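Long-range contacts in interleukin-15 receptor alpha chain (Mus musculus, PDB 2PSM), which binds interleukin-15 through its sushi domain and probably presents the cytokine to the signalling receptor chains: residues K42-T47 / K70-P75; T49-V54 / T65-K70. One frame throughout, in Å; residues are numbered along the deposited sequence.

Contact 1 of 2, residues K42-T47 / K70-P75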
loop_
_atom_site.group_PDB
_atom_site.type_symbol
_atom_site.label_atom_id
_atom_site.label_comp_id
_atom_site.label_asym_id
_atom_site.label_seq_id
_atom_site.Cartn_x
_atom_site.Cartn_y
_atom_site.Cartn_z
ATOM N N LYS B 42 3.497 14.746 2.126
ATOM C CA LYS B 42 2.935 13.426 2.436
ATOM C C LYS B 42 3.392 12.352 1.458
ATOM O O LYS B 42 3.538 12.608 0.260
ATOM C CB LYS B 42 1.400 13.467 2.396
ATOM C CG LYS B 42 0.728 14.188 3.553
ATOM C CD LYS B 42 0.954 13.465 4.861
ATOM C CE LYS B 42 0.150 14.104 5.980
ATOM N NZ LYS B 42 0.568 13.583 7.314
ATOM N N ARG B 43 3.604 11.143 1.974
ATOM C CA ARG B 43 4.002 10.014 1.135
ATOM C C ARG B 43 2.845 9.806 0.160
ATOM O O ARG B 43 1.694 9.637 0.579
ATOM C CB ARG B 43 4.187 8.749 1.981
ATOM C CG ARG B 43 4.232 7.456 1.162
ATOM C CD ARG B 43 4.382 6.228 2.051
ATOM N NE ARG B 43 3.168 5.961 2.825
ATOM C CZ ARG B 43 2.064 5.405 2.331
ATOM N NH1 ARG B 43 2.001 5.041 1.058
ATOM N NH2 ARG B 43 1.011 5.220 3.111
ATOM N N LYS B 44 3.138 9.845 -1.131
ATOM C CA LYS B 44 2.091 9.644 -2.118
ATOM C C LYS B 44 1.555 8.225 -2.020
ATOM O O LYS B 44 2.325 7.270 -1.885
ATOM C CB LYS B 44 2.625 9.873 -3.528
ATOM C CG LYS B 44 1.545 9.744 -4.584
ATOM C CD LYS B 44 2.095 9.994 -5.968
ATOM C CE LYS B 44 0.986 10.011 -7.005
ATOM N NZ LYS B 44 1.546 10.391 -8.331
ATOM N N ALA B 45 0.236 8.093 -2.098
ATOM C CA ALA B 45 -0.413 6.789 -2.027
ATOM C C ALA B 45 0.176 5.886 -3.115
ATOM O O ALA B 45 0.366 6.315 -4.249
ATOM C CB ALA B 45 -1.929 6.952 -2.228
ATOM N N GLY B 46 0.481 4.641 -2.775
ATOM C CA GLY B 46 1.048 3.749 -3.776
ATOM C C GLY B 46 2.565 3.703 -3.785
ATOM O O GLY B 46 3.149 2.782 -4.368
ATOM N N THR B 47 3.207 4.694 -3.165
ATOM C CA THR B 47 4.664 4.734 -3.095
ATOM C C THR B 47 5.108 4.301 -1.696
ATOM O O THR B 47 4.346 4.397 -0.737
ATOM C CB THR B 47 5.246 6.155 -3.436
ATOM O OG1 THR B 47 4.864 7.108 -2.435
ATOM C CG2 THR B 47 4.727 6.625 -4.799
ATOM N N LYS B 70 7.575 8.971 -3.153
ATOM C CA LYS B 70 7.251 10.239 -3.776
ATOM C C LYS B 70 6.571 11.053 -2.679
ATOM O O LYS B 70 5.534 10.647 -2.149
ATOM C CB LYS B 70 6.310 10.019 -4.956
ATOM C CG LYS B 70 5.602 11.258 -5.465
ATOM C CD LYS B 70 6.537 12.234 -6.156
ATOM C CE LYS B 70 5.745 13.366 -6.794
ATOM N NZ LYS B 70 6.625 14.291 -7.563
ATOM N N CYS B 71 7.181 12.179 -2.311
ATOM C CA CYS B 71 6.619 13.040 -1.281
ATOM C C CYS B 71 5.952 14.245 -1.930
ATOM O O CYS B 71 6.622 15.077 -2.553
ATOM C CB CYS B 71 7.706 13.519 -0.323
ATOM S SG CYS B 71 8.474 12.240 0.714
ATOM N N ILE B 72 4.634 14.340 -1.779
ATOM C CA ILE B 72 3.883 15.443 -2.355
ATOM C C ILE B 72 3.341 16.391 -1.284
ATOM O O ILE B 72 3.288 16.053 -0.099
ATOM C CB ILE B 72 2.690 14.932 -3.190
ATOM C CG1 ILE B 72 1.700 14.192 -2.286
ATOM C CG2 ILE B 72 3.191 14.011 -4.300
ATOM C CD1 ILE B 72 0.329 13.952 -2.918
ATOM N N ARG B 73 2.930 17.577 -1.718
ATOM C CA ARG B 73 2.382 18.576 -0.818
ATOM C C ARG B 73 1.150 18.044 -0.106
ATOM O O ARG B 73 0.216 17.557 -0.742
ATOM C CB ARG B 73 2.011 19.837 -1.593
ATOM C CG ARG B 73 3.206 20.570 -2.173
ATOM C CD ARG B 73 2.790 21.871 -2.837
ATOM N NE ARG B 73 3.949 22.625 -3.303
ATOM C CZ ARG B 73 3.882 23.821 -3.880
ATOM N NH1 ARG B 73 2.706 24.408 -4.064
ATOM N NH2 ARG B 73 4.994 24.434 -4.269
ATOM N N ASP B 74 1.164 18.134 1.219
ATOM C CA ASP B 74 0.043 17.691 2.037
ATOM C C ASP B 74 -1.221 18.345 1.472
ATOM O O ASP B 74 -1.335 19.567 1.461
ATOM C CB ASP B 74 0.256 18.143 3.482
ATOM C CG ASP B 74 -0.794 17.601 4.424
ATOM O OD1 ASP B 74 -1.945 17.395 3.982
ATOM O OD2 ASP B 74 -0.469 17.391 5.611
ATOM N N PRO B 75 -2.186 17.539 0.999
ATOM C CA PRO B 75 -3.430 18.073 0.434
ATOM C C PRO B 75 -4.246 18.876 1.443
ATOM O O PRO B 75 -4.991 19.781 1.069
ATOM C CB PRO B 75 -4.175 16.817 -0.020
ATOM C CG PRO B 75 -3.079 15.815 -0.241
ATOM C CD PRO B 75 -2.177 16.068 0.930
#

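Contact 2 of 2, residues T49-V54 / T65-K70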
loop_
_atom_site.group_PDB
_atom_site.type_symbol
_atom_site.label_atom_id
_atom_site.label_comp_id
_atom_site.label_asym_id
_atom_site.label_seq_id
_atom_site.Cartn_x
_atom_site.Cartn_y
_atom_site.Cartn_z
ATOM N N THR B 49 8.137 4.240 1.523
ATOM C CA THR B 49 9.229 4.965 2.181
ATOM C C THR B 49 10.375 3.997 2.496
ATOM O O THR B 49 11.411 4.396 3.024
ATOM C CB THR B 49 8.789 5.567 3.533
ATOM O OG1 THR B 49 8.252 4.528 4.368
ATOM C CG2 THR B 49 7.754 6.658 3.336
ATOM N N LEU B 50 10.184 2.728 2.160
ATOM C CA LEU B 50 11.162 1.691 2.474
ATOM C C LEU B 50 12.301 1.373 1.514
ATOM O O LEU B 50 12.118 1.342 0.312
ATOM C CB LEU B 50 10.431 0.365 2.737
ATOM C CG LEU B 50 11.338 -0.832 3.061
ATOM C CD1 LEU B 50 11.787 -0.745 4.523
ATOM C CD2 LEU B 50 10.594 -2.144 2.825
ATOM N N ILE B 51 13.474 1.119 2.088
ATOM C CA ILE B 51 14.637 0.670 1.338
ATOM C C ILE B 51 15.254 -0.402 2.221
ATOM O O ILE B 51 15.249 -0.284 3.445
ATOM C CB ILE B 51 15.683 1.767 1.066
ATOM C CG1 ILE B 51 16.161 2.413 2.368
ATOM C CG2 ILE B 51 15.115 2.780 0.089
ATOM C CD1 ILE B 51 17.268 3.435 2.134
ATOM N N GLU B 52 15.745 -1.469 1.608
ATOM C CA GLU B 52 16.354 -2.552 2.364
ATOM C C GLU B 52 17.754 -2.801 1.837
ATOM O O GLU B 52 17.991 -2.700 0.634
ATOM C CB GLU B 52 15.538 -3.837 2.226
ATOM C CG GLU B 52 16.052 -4.969 3.104
ATOM C CD GLU B 52 15.221 -6.230 2.985
ATOM O OE1 GLU B 52 13.976 -6.112 2.922
ATOM O OE2 GLU B 52 15.812 -7.336 2.969
ATOM N N CYS B 53 18.680 -3.116 2.735
ATOM C CA CYS B 53 20.050 -3.391 2.329
ATOM C C CYS B 53 20.170 -4.866 1.967
ATOM O O CYS B 53 20.135 -5.730 2.843
ATOM C CB CYS B 53 21.032 -3.045 3.450
ATOM S SG CYS B 53 22.741 -3.383 2.933
ATOM N N VAL B 54 20.291 -5.144 0.671
ATOM C CA VAL B 54 20.394 -6.513 0.182
ATOM C C VAL B 54 21.774 -6.769 -0.399
ATOM O O VAL B 54 22.383 -5.888 -1.011
ATOM C CB VAL B 54 19.328 -6.811 -0.903
ATOM C CG1 VAL B 54 17.937 -6.469 -0.376
ATOM C CG2 VAL B 54 19.622 -6.030 -2.164
ATOM N N THR B 65 17.842 -1.229 -1.858
ATOM C CA THR B 65 16.863 -1.473 -2.910
ATOM C C THR B 65 16.434 -0.099 -3.409
ATOM O O THR B 65 16.579 0.890 -2.695
ATOM C CB THR B 65 15.631 -2.223 -2.380
ATOM O OG1 THR B 65 15.196 -1.622 -1.157
ATOM C CG2 THR B 65 15.963 -3.681 -2.140
ATOM N N THR B 66 15.913 -0.031 -4.628
ATOM C CA THR B 66 15.495 1.248 -5.194
ATOM C C THR B 66 14.152 1.712 -4.625
ATOM O O THR B 66 13.137 1.026 -4.758
ATOM C CB THR B 66 15.383 1.154 -6.718
ATOM O OG1 THR B 66 16.650 0.761 -7.256
ATOM C CG2 THR B 66 14.992 2.499 -7.307
ATOM N N PRO B 67 14.133 2.893 -3.986
ATOM C CA PRO B 67 12.901 3.427 -3.401
ATOM C C PRO B 67 11.898 3.914 -4.447
ATOM O O PRO B 67 12.283 4.382 -5.520
ATOM C CB PRO B 67 13.412 4.557 -2.502
ATOM C CG PRO B 67 14.592 5.074 -3.266
ATOM C CD PRO B 67 15.273 3.800 -3.740
ATOM N N SER B 68 10.613 3.787 -4.141
ATOM C CA SER B 68 9.581 4.240 -5.065
ATOM C C SER B 68 8.919 5.471 -4.476
ATOM O O SER B 68 7.997 6.032 -5.065
ATOM C CB SER B 68 8.525 3.152 -5.275
ATOM O OG SER B 68 7.783 2.936 -4.088
ATOM N N LEU B 69 9.409 5.888 -3.312
ATOM C CA LEU B 69 8.864 7.034 -2.603
ATOM C C LEU B 69 8.695 8.315 -3.403
ATOM O O LEU B 69 9.554 8.711 -4.189
ATOM C CB LEU B 69 9.719 7.365 -1.379
ATOM C CG LEU B 69 9.226 8.596 -0.603
ATOM C CD1 LEU B 69 7.834 8.310 -0.025
ATOM C CD2 LEU B 69 10.217 8.942 0.506
ATOM N N LYS B 70 7.575 8.971 -3.153
ATOM C CA LYS B 70 7.251 10.239 -3.776
ATOM C C LYS B 70 6.571 11.053 -2.679
ATOM O O LYS B 70 5.534 10.647 -2.149
ATOM C CB LYS B 70 6.310 10.019 -4.956
ATOM C CG LYS B 70 5.602 11.258 -5.465
ATOM C CD LYS B 70 6.537 12.234 -6.156
ATOM C CE LYS B 70 5.745 13.366 -6.794
ATOM N NZ LYS B 70 6.625 14.291 -7.563
HETATM O O HOH W 1 10.640 2.765 -1.528
#

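Contact 1 of 2, residues K42-T47 / K70-P75
Lys42 and Asp74 lie side by side and point the same way, the lysine's methylene groups packed against the carboxylate. Lys42 CG rests on the carboxylate carbon of Asp74, the chain bends at chi2 (-66°), which sets CD, and Lys42 CE then comes to 3.4 Å from Asp74 OD2. The charged ends stay beyond salt-bridge range, Lys42 NZ being 4.3 Å from Asp74 OD2, so any attraction is probably modest; Asp74 OD1 bonds to the hydroxyl of Ser76. Lys44 and Lys70 instead cross obliquely: Lys44 CD meets Lys70 CG at 3.8 Å, while the two ammonium groups end well apart, and Lys70 CB also touches Thr47 CG2. The backbones of 42-43 and 71-72 pair antiparallel. Lys42 and Ile72 form the hydrogen-bonded pair, gripped in both directions, with their side chains on one face, and Ile72 CG1 sits 3.5 Å from Lys42 O. Arg43 and Cys71 are the non-hydrogen-bonded pair on the opposite face, where Cys71 is disulfide-linked to Cys37. Lys44 N then gives a nearly straight bond of 2.7 Å to Lys70 O. Beyond it, residues 44-47 make a type II turn with Gly46 at positive phi (94°). Lys44 O accepts from both Thr47 N and, at 2.6 Å, Thr47 OG1, while Arg43 NH1 reaches Thr47 O across the loop. Acidic side chains of another protein's chain form salt bridges with Arg43 and take the N-H groups of Ala45 and Gly46: a two-stranded antiparallel ribbon and turn of the sushi domain, facing the bound protein.

Contact 2 of 2, residues T49-V54 / T65-K70
Thr65 and Glu52 supply both direct hydrogen bonds between 49-54 and 65-70. Glu52 N donates to Thr65 OG1 at 2.8 Å, nearly straight (167°), and Thr65 N returns a bond of 2.9 Å to Glu52 O. The threonine hydroxyl, set between its own backbone N and carbonyl carbon (chi1 46°), thus takes the N-H of the strand in place of a main-chain carbonyl. Farther along, one water joins the two backbones, donating to Leu50 O and accepting from Ser68 N, each at 2.8 Å. Apolar contacts fill in around these bonds. Ile51 and Pro67 run side by side in the same direction, Ile51 CG2 lying 3.6 Å from Pro67 CB and also near the CG and CD of the ring. Thr65 CG2 meets Val54 CG1 at 3.8 Å, the two side chains crossing at about a right angle. At the other end Thr49 CG2 touches Leu69 CD1 at 3.7 Å, while Thr49 OG1 is turned to Arg34. Disulfide-bonded Cys53 belongs to the same strand, and Ile51 also packs on Tyr35 and Trp64. After one backbone bond at Thr65, a side-chain oxygen and a water take over, and 65-70 follows the strand antiparallel without being a regular strand itself.

Overall arrangement
The contact centres lie 15 Å apart in this small sushi domain, contact 2 about 4 Å and contact 1 about 14 Å from the centre of the chain (centre to centre). Along the sequence the order is 42-47, 49-54, 65-70, 70-75, so contact 1 brackets contact 2, and Lys70 belongs to both. Contact 2 rests on strand 50-56 of the four-stranded sheet; contact 1 forms the separate two-stranded sheet of 41-43 and 71-73. They meet where Arg43 packs on Thr49 and Leu69, and Thr47 on Ser68 and Leu69. The turn that meets the partner protein, probably the cytokine, is thereby joined to the domain body. Disulfides hold Cys53 to Cys11 and Cys71 to Cys37.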